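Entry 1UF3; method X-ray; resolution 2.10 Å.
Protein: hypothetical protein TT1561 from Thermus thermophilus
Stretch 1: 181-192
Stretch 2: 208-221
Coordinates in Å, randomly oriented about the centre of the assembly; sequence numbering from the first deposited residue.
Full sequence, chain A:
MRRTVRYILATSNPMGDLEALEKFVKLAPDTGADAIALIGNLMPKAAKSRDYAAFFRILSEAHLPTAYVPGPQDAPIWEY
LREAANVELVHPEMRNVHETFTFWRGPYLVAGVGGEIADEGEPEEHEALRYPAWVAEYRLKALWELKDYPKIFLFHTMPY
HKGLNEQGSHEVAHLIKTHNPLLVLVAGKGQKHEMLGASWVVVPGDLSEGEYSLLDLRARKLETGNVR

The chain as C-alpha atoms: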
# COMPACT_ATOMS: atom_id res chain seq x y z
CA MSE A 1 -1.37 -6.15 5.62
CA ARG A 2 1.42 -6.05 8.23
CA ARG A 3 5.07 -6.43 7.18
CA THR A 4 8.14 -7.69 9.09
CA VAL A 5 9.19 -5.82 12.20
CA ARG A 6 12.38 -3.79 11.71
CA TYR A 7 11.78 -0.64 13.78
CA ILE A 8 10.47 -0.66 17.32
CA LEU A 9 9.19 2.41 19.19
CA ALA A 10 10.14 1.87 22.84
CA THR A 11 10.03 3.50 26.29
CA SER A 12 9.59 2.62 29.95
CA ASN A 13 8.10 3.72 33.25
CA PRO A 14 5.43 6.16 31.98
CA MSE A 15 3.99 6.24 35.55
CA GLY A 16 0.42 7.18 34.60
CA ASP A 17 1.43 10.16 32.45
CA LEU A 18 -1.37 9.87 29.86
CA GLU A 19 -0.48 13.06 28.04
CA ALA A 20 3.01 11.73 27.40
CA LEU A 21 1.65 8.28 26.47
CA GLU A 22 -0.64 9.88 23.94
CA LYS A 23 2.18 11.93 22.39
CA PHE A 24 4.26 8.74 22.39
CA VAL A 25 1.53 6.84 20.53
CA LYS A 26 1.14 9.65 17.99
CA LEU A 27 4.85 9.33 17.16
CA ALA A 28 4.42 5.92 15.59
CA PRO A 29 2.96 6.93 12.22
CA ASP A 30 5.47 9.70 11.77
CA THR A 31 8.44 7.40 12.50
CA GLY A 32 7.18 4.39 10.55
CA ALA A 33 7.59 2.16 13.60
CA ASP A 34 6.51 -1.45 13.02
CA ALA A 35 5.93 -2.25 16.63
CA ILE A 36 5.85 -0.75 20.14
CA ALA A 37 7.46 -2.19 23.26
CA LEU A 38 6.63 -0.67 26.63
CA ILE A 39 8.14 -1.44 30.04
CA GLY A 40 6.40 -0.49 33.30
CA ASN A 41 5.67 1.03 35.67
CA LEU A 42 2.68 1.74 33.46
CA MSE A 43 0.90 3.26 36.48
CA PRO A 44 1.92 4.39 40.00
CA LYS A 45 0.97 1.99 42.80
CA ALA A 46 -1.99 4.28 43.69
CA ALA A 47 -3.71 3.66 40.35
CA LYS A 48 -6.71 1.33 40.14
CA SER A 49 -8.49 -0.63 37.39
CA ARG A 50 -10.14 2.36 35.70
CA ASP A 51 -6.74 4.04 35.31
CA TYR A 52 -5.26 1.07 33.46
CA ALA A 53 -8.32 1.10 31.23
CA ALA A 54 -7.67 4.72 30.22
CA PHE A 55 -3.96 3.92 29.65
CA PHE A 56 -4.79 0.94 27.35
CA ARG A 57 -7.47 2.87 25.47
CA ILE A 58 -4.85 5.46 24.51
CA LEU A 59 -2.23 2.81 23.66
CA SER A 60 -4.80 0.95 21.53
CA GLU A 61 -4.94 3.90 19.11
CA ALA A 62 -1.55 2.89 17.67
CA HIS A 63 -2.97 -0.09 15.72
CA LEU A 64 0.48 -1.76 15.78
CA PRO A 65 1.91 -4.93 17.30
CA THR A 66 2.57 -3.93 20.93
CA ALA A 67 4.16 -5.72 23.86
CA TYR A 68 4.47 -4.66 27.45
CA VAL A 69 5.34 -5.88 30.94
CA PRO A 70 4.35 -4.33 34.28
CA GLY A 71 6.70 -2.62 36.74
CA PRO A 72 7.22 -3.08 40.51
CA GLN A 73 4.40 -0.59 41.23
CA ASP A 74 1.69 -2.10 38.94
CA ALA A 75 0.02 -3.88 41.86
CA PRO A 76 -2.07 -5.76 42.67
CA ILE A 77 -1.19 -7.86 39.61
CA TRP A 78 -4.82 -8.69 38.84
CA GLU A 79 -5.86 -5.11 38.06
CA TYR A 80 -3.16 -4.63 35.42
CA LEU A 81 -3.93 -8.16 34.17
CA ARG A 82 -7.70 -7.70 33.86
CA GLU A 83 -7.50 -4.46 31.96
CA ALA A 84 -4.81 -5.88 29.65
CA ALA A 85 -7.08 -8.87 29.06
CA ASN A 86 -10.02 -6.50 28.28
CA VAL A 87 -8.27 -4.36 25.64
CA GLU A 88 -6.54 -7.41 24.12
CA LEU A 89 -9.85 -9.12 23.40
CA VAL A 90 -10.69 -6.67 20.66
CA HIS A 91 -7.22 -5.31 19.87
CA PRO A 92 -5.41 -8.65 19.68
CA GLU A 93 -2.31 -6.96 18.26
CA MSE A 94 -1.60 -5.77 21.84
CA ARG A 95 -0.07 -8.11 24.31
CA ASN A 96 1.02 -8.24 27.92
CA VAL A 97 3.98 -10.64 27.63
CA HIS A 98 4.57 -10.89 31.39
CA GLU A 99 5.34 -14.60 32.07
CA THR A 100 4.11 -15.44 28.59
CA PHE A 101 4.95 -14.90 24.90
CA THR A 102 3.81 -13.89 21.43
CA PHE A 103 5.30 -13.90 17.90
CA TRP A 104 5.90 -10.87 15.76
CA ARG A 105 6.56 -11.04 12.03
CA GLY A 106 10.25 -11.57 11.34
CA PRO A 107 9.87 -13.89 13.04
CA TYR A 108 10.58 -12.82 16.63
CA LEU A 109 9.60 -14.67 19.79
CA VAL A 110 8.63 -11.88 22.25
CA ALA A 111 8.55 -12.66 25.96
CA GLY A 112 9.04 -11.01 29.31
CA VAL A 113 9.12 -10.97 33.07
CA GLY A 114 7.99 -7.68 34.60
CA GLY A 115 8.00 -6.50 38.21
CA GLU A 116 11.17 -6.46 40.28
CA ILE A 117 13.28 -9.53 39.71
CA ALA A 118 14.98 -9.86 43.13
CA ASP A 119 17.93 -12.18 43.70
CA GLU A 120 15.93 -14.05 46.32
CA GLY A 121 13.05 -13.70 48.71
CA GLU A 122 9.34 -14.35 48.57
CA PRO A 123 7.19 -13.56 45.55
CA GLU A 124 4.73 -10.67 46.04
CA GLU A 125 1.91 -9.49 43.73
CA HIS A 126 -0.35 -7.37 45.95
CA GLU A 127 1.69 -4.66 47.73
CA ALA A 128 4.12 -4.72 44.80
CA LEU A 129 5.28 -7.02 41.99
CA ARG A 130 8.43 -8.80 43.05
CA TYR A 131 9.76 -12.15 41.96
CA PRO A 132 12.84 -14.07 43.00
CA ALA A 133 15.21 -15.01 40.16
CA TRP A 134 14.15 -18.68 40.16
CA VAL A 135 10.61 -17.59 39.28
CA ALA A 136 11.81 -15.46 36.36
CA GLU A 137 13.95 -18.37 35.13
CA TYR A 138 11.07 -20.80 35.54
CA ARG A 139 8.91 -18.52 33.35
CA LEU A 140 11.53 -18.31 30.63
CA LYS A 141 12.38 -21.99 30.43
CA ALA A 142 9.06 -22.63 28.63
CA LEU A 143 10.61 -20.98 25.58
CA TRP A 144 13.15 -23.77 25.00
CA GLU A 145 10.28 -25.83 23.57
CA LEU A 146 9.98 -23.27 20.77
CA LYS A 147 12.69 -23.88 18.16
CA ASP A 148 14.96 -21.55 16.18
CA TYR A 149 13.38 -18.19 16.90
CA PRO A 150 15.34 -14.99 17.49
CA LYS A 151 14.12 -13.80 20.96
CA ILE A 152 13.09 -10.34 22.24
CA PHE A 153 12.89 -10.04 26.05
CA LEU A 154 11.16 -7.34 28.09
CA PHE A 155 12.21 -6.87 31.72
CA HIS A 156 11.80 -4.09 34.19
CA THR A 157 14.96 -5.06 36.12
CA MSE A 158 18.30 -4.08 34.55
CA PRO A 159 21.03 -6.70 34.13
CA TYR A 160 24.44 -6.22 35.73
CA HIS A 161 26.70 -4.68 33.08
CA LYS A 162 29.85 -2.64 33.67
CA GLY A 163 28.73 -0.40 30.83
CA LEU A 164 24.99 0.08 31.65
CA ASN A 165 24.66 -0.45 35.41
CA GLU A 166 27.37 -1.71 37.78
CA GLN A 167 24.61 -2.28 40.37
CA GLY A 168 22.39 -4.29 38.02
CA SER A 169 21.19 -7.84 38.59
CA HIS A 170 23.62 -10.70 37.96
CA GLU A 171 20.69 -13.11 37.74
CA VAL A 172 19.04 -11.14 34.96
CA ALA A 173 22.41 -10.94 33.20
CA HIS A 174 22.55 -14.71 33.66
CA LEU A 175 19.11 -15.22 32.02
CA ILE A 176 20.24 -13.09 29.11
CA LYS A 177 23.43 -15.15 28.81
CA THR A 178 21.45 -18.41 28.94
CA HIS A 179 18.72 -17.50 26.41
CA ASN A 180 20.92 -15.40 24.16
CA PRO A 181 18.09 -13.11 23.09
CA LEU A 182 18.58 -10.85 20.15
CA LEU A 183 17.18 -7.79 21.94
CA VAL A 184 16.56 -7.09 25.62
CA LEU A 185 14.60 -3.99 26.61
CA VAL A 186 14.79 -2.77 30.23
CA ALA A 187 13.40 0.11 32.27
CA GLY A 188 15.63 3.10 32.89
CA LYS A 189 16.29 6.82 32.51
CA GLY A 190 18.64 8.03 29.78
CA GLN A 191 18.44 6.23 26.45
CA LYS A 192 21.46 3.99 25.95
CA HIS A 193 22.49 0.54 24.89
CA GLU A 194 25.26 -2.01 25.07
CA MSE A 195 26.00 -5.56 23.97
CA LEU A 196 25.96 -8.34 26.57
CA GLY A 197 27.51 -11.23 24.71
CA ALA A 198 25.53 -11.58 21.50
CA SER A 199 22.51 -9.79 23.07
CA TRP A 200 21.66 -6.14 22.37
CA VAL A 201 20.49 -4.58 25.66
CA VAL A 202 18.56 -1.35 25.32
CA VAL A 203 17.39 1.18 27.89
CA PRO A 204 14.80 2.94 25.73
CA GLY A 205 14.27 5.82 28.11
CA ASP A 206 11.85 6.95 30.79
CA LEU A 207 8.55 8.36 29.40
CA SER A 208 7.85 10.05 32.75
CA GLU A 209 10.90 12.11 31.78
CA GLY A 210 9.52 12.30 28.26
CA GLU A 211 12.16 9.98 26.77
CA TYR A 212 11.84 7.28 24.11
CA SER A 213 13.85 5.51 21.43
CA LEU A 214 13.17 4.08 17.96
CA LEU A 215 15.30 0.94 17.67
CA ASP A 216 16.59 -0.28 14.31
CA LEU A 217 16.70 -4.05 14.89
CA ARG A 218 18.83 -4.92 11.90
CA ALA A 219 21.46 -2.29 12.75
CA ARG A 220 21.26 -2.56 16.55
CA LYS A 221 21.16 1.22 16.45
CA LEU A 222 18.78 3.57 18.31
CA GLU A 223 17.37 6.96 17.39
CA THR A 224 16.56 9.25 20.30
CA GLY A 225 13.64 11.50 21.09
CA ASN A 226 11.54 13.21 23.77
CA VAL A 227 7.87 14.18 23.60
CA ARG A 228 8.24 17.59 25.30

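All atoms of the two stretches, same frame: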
# COMPACT_ATOMS: atom_id res chain seq x y z
N PRO A 181 19.06 -13.84 23.90
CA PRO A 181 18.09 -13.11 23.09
C PRO A 181 18.78 -12.12 22.20
O PRO A 181 19.89 -11.67 22.49
CB PRO A 181 17.22 -12.39 24.13
CG PRO A 181 18.19 -12.22 25.32
CD PRO A 181 18.88 -13.56 25.35
N LEU A 182 18.10 -11.80 21.11
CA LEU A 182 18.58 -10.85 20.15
C LEU A 182 18.50 -9.43 20.70
O LEU A 182 19.41 -8.63 20.49
CB LEU A 182 17.73 -10.94 18.90
CG LEU A 182 18.09 -9.92 17.84
CD1 LEU A 182 19.41 -10.33 17.24
CD2 LEU A 182 17.00 -9.88 16.76
N LEU A 183 17.39 -9.11 21.35
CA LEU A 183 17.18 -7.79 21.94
C LEU A 183 16.60 -7.95 23.34
O LEU A 183 15.83 -8.87 23.60
CB LEU A 183 16.24 -6.93 21.08
CG LEU A 183 15.52 -5.75 21.77
CD1 LEU A 183 16.54 -4.63 22.13
CD2 LEU A 183 14.44 -5.21 20.86
N VAL A 184 17.04 -7.09 24.24
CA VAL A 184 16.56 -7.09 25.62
C VAL A 184 16.23 -5.63 25.91
O VAL A 184 17.10 -4.74 25.76
CB VAL A 184 17.64 -7.57 26.62
CG1 VAL A 184 17.07 -7.55 28.07
CG2 VAL A 184 18.10 -8.97 26.28
N LEU A 185 14.99 -5.36 26.27
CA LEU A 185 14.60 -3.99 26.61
C LEU A 185 14.40 -3.91 28.13
O LEU A 185 13.77 -4.79 28.73
CB LEU A 185 13.28 -3.62 25.89
CG LEU A 185 13.39 -3.13 24.44
CD1 LEU A 185 12.02 -3.07 23.80
CD2 LEU A 185 14.02 -1.74 24.43
N VAL A 186 14.96 -2.89 28.77
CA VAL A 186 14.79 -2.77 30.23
C VAL A 186 14.39 -1.34 30.62
O VAL A 186 14.59 -0.40 29.86
CB VAL A 186 16.09 -3.16 31.02
CG1 VAL A 186 16.42 -4.63 30.80
CG2 VAL A 186 17.26 -2.27 30.59
N ALA A 187 13.80 -1.20 31.79
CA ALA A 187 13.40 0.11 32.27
C ALA A 187 14.62 0.95 32.67
O ALA A 187 15.62 0.43 33.12
CB ALA A 187 12.47 -0.04 33.48
N GLY A 188 14.52 2.26 32.49
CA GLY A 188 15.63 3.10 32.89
C GLY A 188 15.56 4.49 32.31
O GLY A 188 14.91 4.71 31.29
N LYS A 189 16.25 5.43 32.96
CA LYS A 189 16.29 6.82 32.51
C LYS A 189 17.58 7.02 31.71
O LYS A 189 18.62 6.47 32.06
CB LYS A 189 16.24 7.79 33.70
CG LYS A 189 14.90 7.77 34.44
CD LYS A 189 14.89 8.71 35.65
CE LYS A 189 15.77 8.19 36.78
NZ LYS A 189 15.88 9.18 37.87
N GLY A 190 17.49 7.79 30.64
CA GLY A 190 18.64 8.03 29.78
C GLY A 190 18.75 6.94 28.73
O GLY A 190 19.16 5.81 29.05
N GLN A 191 18.38 7.25 27.49
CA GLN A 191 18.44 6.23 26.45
C GLN A 191 19.89 5.81 26.24
O GLN A 191 20.78 6.65 26.17
CB GLN A 191 17.88 6.75 25.12
CG GLN A 191 16.49 7.37 25.19
CD GLN A 191 16.54 8.87 25.48
OE1 GLN A 191 17.28 9.31 26.36
NE2 GLN A 191 15.76 9.64 24.74
N LYS A 192 20.12 4.50 26.17
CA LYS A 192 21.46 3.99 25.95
C LYS A 192 21.39 2.51 25.69
O LYS A 192 20.37 1.86 25.94
CB LYS A 192 22.37 4.26 27.15
CG LYS A 192 22.29 3.22 28.23
CD LYS A 192 21.50 3.69 29.40
CE LYS A 192 22.17 4.85 30.10
NZ LYS A 192 21.32 5.33 31.22
N SER A 208 8.22 9.09 31.71
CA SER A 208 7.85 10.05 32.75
C SER A 208 8.78 11.25 32.62
O SER A 208 8.46 12.34 33.08
CB SER A 208 8.00 9.43 34.15
OG SER A 208 9.36 9.37 34.55
N GLU A 209 9.94 11.04 31.99
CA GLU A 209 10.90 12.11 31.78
C GLU A 209 10.79 12.54 30.33
O GLU A 209 11.61 13.32 29.84
CB GLU A 209 12.33 11.63 32.06
CG GLU A 209 12.54 10.99 33.43
CD GLU A 209 12.36 11.96 34.59
OE1 GLU A 209 12.49 11.52 35.75
OE2 GLU A 209 12.10 13.16 34.36
N GLY A 210 9.77 12.00 29.65
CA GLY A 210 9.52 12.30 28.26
C GLY A 210 10.37 11.55 27.23
O GLY A 210 10.20 11.75 26.04
N GLU A 211 11.26 10.69 27.69
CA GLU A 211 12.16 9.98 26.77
C GLU A 211 11.65 8.70 26.09
O GLU A 211 10.87 7.93 26.65
CB GLU A 211 13.46 9.61 27.49
CG GLU A 211 13.99 10.64 28.47
CD GLU A 211 15.13 10.09 29.30
OE1 GLU A 211 15.02 8.93 29.77
OE2 GLU A 211 16.14 10.81 29.49
N TYR A 212 12.15 8.49 24.87
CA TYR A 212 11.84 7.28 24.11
C TYR A 212 12.91 7.08 23.05
O TYR A 212 13.72 7.99 22.77
CB TYR A 212 10.45 7.39 23.44
CG TYR A 212 10.41 8.38 22.31
CD1 TYR A 212 10.71 7.99 21.01
CD2 TYR A 212 10.13 9.71 22.55
CE1 TYR A 212 10.73 8.92 19.97
CE2 TYR A 212 10.15 10.65 21.54
CZ TYR A 212 10.46 10.26 20.25
OH TYR A 212 10.48 11.22 19.26
N SER A 213 12.91 5.89 22.47
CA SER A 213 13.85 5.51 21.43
C SER A 213 13.11 4.76 20.30
O SER A 213 12.05 4.16 20.50
CB SER A 213 14.92 4.55 22.00
OG SER A 213 15.69 5.12 23.06
N LEU A 214 13.68 4.82 19.10
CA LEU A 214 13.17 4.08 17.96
C LEU A 214 14.36 3.17 17.64
O LEU A 214 15.41 3.66 17.18
CB LEU A 214 12.87 5.00 16.77
CG LEU A 214 12.36 4.21 15.54
CD1 LEU A 214 10.92 3.69 15.80
CD2 LEU A 214 12.37 5.11 14.32
N LEU A 215 14.23 1.89 17.93
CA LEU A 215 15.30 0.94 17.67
C LEU A 215 15.26 0.40 16.25
O LEU A 215 14.19 0.08 15.71
CB LEU A 215 15.24 -0.26 18.61
CG LEU A 215 14.59 -0.32 19.99
CD1 LEU A 215 15.32 -1.39 20.75
CD2 LEU A 215 14.58 1.00 20.72
N ASP A 216 16.44 0.29 15.64
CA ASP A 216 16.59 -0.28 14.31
C ASP A 216 17.16 -1.67 14.59
O ASP A 216 18.38 -1.82 14.80
CB ASP A 216 17.57 0.55 13.46
CG ASP A 216 17.83 -0.08 12.09
OD1 ASP A 216 17.66 -1.30 11.97
OD2 ASP A 216 18.19 0.63 11.14
N LEU A 217 16.30 -2.67 14.61
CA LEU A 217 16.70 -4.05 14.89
C LEU A 217 17.84 -4.60 14.07
O LEU A 217 18.73 -5.24 14.61
CB LEU A 217 15.52 -5.00 14.75
CG LEU A 217 14.64 -5.24 15.96
CD1 LEU A 217 13.41 -6.03 15.53
CD2 LEU A 217 15.42 -6.00 17.03
N ARG A 218 17.80 -4.38 12.77
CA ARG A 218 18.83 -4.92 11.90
C ARG A 218 20.19 -4.28 12.16
O ARG A 218 21.20 -4.95 12.08
CB ARG A 218 18.43 -4.73 10.43
CG ARG A 218 17.13 -5.45 10.08
CD ARG A 218 16.84 -5.36 8.58
NE ARG A 218 17.61 -6.34 7.84
CZ ARG A 218 17.83 -6.29 6.53
NH1 ARG A 218 17.35 -5.29 5.81
NH2 ARG A 218 18.55 -7.24 5.95
N ALA A 219 20.20 -2.99 12.49
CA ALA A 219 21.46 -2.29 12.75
C ALA A 219 21.88 -2.22 14.22
O ALA A 219 23.00 -1.81 14.51
CB ALA A 219 21.38 -0.87 12.19
N ARG A 220 20.99 -2.64 15.12
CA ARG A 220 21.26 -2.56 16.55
C ARG A 220 21.68 -1.13 16.86
O ARG A 220 22.65 -0.88 17.58
CB ARG A 220 22.36 -3.54 16.97
CG ARG A 220 21.94 -4.97 16.76
CD ARG A 220 22.93 -5.92 17.35
NE ARG A 220 22.45 -7.28 17.21
CZ ARG A 220 22.24 -7.86 16.03
NH1 ARG A 220 22.47 -7.19 14.91
NH2 ARG A 220 21.79 -9.11 15.97
N LYS A 221 20.94 -0.20 16.26
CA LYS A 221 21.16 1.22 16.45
C LYS A 221 19.85 1.82 16.98
O LYS A 221 18.78 1.29 16.69
CB LYS A 221 21.49 1.90 15.12
CG LYS A 221 22.89 1.68 14.60
CD LYS A 221 23.11 2.51 13.33
CE LYS A 221 24.51 2.34 12.75
NZ LYS A 221 24.76 3.28 11.62
O HOH W 1 21.68 -9.25 19.39

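The most unusual feature is the close approach of a leucine methyl to a charged group: Leu182 CD1 lies 3.0 Å from Arg220 NH2. This is tight for a carbon and a nitrogen, and the methyl meets the guanidinium obliquely. A water joins the same two residues. It donates to Leu182 O at 2.6 Å and accepts from Arg220 NE at 3.0 Å, so the backbone of one stretch is tied to the side chain of the other.

Next to this lies a leucine cluster. Leu182 CD2 and Leu183 CD2 approach Leu217 CD2 at 4.2 and 4.0 Å. Leu215 CD1 serves two partners, at 3.7 Å from Leu183 CD1 and 3.9 Å from Leu185 CD2. Leu183 and Leu185 alternate with Val184 along their strand, so both point toward the second stretch while Val184 stays out of reach. Leu215 has an off-well chi1 of -23°.

The other end of the contact is polar. Gly190 N donates to Glu211 OE1 at 2.9 Å, and the N-H...O angle of 173° is nearly straight. The backbone angles of Gly190 by themselves call for glycine. A CB there would also be crowded by Lys192 NZ. Lys192 NZ donates to Gly190 O at 3.1 Å and, weakly, to Lys189 O at 3.0 Å, bracing the loop from within.

Gln191 covers the start of the second strand. Gln191 NE2 donates to Tyr212 O at 3.3 Å, with an angle of 168°. The acceptor is a backbone carbonyl; the Tyr212 side chain itself points away. Gln191 CG also packs 3.2 Å from Ser213 OG, whose hydroxyl is hydrogen-bonded elsewhere in the structure.

At the exposed margin, the aliphatic part of Lys189 meets Glu209, with Lys189 CD 3.7 Å from Glu209 OE1.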